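Local coordinates for peptidase C51 domain-containing protein (PDB 3L9A) that is of uncharacterized function but forms the C-terminal domain of a phage-associated protein whose CHAP (peptidase C51) domain, perhaps outside this piece, probably hydrolyses cell-wall peptidoglycan, at the interface of chains A and B. Sequence-based numbering; all coordinates share one arbitrary frame. Chains: chain A/B, uncharacterized protein.

The interface of chains A and B. Residues chain A 40, 42, 45, 48, 86-87; chain B 73, 76-77.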
# COMPACT_ATOMS: atom_id res chain seq x y z
N ARG A 40 -3.74 -3.40 -10.79
CA ARG A 40 -3.21 -3.59 -12.14
C ARG A 40 -2.31 -4.82 -12.21
O ARG A 40 -1.43 -5.00 -11.36
CB ARG A 40 -2.40 -2.36 -12.58
CG ARG A 40 -1.74 -2.50 -13.97
CD ARG A 40 -0.97 -1.26 -14.38
NE ARG A 40 -0.25 -1.43 -15.64
CZ ARG A 40 1.06 -1.23 -15.81
NH1 ARG A 40 1.84 -0.87 -14.80
NH2 ARG A 40 1.60 -1.41 -17.02
N PHE A 42 -0.01 -6.91 -15.38
CA PHE A 42 0.36 -6.86 -16.79
C PHE A 42 1.46 -7.85 -17.10
O PHE A 42 2.17 -8.32 -16.22
CB PHE A 42 0.71 -5.42 -17.25
CG PHE A 42 2.07 -4.92 -16.84
CD1 PHE A 42 3.06 -4.75 -17.81
CD2 PHE A 42 2.34 -4.54 -15.53
CE1 PHE A 42 4.31 -4.24 -17.47
CE2 PHE A 42 3.60 -4.04 -15.18
CZ PHE A 42 4.58 -3.88 -16.15
N ILE A 45 7.96 -8.12 -19.95
CA ILE A 45 9.05 -8.73 -20.69
C ILE A 45 10.19 -9.08 -19.72
O ILE A 45 10.22 -8.58 -18.58
CB ILE A 45 9.56 -7.84 -21.86
CG1 ILE A 45 10.17 -6.53 -21.36
CG2 ILE A 45 8.44 -7.61 -22.88
CD1 ILE A 45 11.01 -5.79 -22.41
N GLN A 48 11.91 -6.30 -17.84
CA GLN A 48 11.05 -5.72 -16.81
C GLN A 48 10.93 -6.62 -15.58
O GLN A 48 10.99 -6.15 -14.45
CB GLN A 48 9.67 -5.43 -17.37
CG GLN A 48 9.62 -4.28 -18.37
CD GLN A 48 8.24 -4.12 -18.96
OE1 GLN A 48 7.57 -5.10 -19.29
NE2 GLN A 48 7.78 -2.87 -19.08
N ASN A 86 3.41 -3.58 -22.18
CA ASN A 86 3.39 -2.14 -22.40
C ASN A 86 4.66 -1.64 -23.08
O ASN A 86 4.85 -0.44 -23.21
CB ASN A 86 3.06 -1.36 -21.12
CG ASN A 86 4.13 -1.45 -20.06
OD1 ASN A 86 5.16 -2.12 -20.22
ND2 ASN A 86 3.90 -0.76 -18.95
N VAL A 87 5.49 -2.59 -23.52
CA VAL A 87 6.66 -2.34 -24.34
C VAL A 87 6.73 -3.49 -25.36
O VAL A 87 6.03 -4.51 -25.21
CB VAL A 87 7.97 -2.30 -23.51
CG1 VAL A 87 7.97 -1.10 -22.57
CG2 VAL A 87 8.16 -3.57 -22.71
N ARG B 73 11.74 2.60 -16.72
CA ARG B 73 11.20 1.35 -16.19
C ARG B 73 10.27 1.60 -15.01
O ARG B 73 9.26 0.93 -14.87
CB ARG B 73 12.33 0.41 -15.79
CG ARG B 73 13.12 -0.20 -16.93
CD ARG B 73 12.34 -1.33 -17.61
NE ARG B 73 13.19 -1.95 -18.62
CZ ARG B 73 12.86 -2.16 -19.89
NH1 ARG B 73 11.66 -1.83 -20.36
NH2 ARG B 73 13.74 -2.74 -20.70
N GLU B 76 7.03 2.57 -16.50
CA GLU B 76 6.35 1.43 -17.11
C GLU B 76 5.68 0.53 -16.08
O GLU B 76 4.53 0.11 -16.25
CB GLU B 76 7.34 0.57 -17.90
CG GLU B 76 7.86 1.21 -19.16
CD GLU B 76 9.12 0.54 -19.68
OE1 GLU B 76 9.53 -0.51 -19.15
OE2 GLU B 76 9.70 1.09 -20.64
N ILE B 77 6.43 0.20 -15.04
CA ILE B 77 6.01 -0.82 -14.10
C ILE B 77 5.09 -0.24 -13.04
O ILE B 77 4.10 -0.87 -12.68
CB ILE B 77 7.21 -1.57 -13.44
CG1 ILE B 77 7.84 -2.58 -14.40
CG2 ILE B 77 6.73 -2.40 -12.26
CD1 ILE B 77 8.32 -2.04 -15.67
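The last turns of helix 68-78 of chain B rest against strand 40-43, helix 46-55 and the C-terminal tail of chain A, and the meeting illustrates how polar side chains can cap a helix end contributed by another copy of the chain. B:Glu76 is gripped at both its backbone and its carboxylate. The carbonyl B:Glu76 O accepts from A:Asn86 ND2 at 2.9 Å, with the donor above the carbonyl plane. A:Arg40 NH1, which lies in that plane, donates to B:Glu76 O at 3.2 Å. A:Arg40 gets there extended from CG to NE, CG anti to the backbone N (chi1 177°), and its NH2 lies over the centre of the A:Phe42 ring face, which probably helps hold the guanidinium in place. The carboxylate reaches out on an extended chain, where B:Glu76 OE1 takes a bond from A:Gln48 NE2 (2.9 Å) from above the carboxylate plane, the amide turned 70° against it. The syn lone pair of B:Glu76 OE1 receives B:Arg73 NH1 at 2.8 Å in an intrahelical salt bridge, and this positive charge probably keeps the acid ionised. Second-shell bonds set the A:Gln48 amide: its OE1 accepts the backbone N of A:Ile45, while A:Gln48 NE2 also donates to A:Asn86 OD1 (3.0 Å) along a nearly straight line, 171° at the hydrogen. Carbon contacts complete the seam. B:Ile77 presents CG1 to the ring edge of A:Phe42 at CZ and lays CD1 against A:Gln48 CG, 3.7 Å away, while A:Val87 CG1 abuts B:Glu76 CD. The patch thus helps join two copies of this C-terminal domain in the crystal; whether the pairing serves the full-length protein cannot be told from the structure alone.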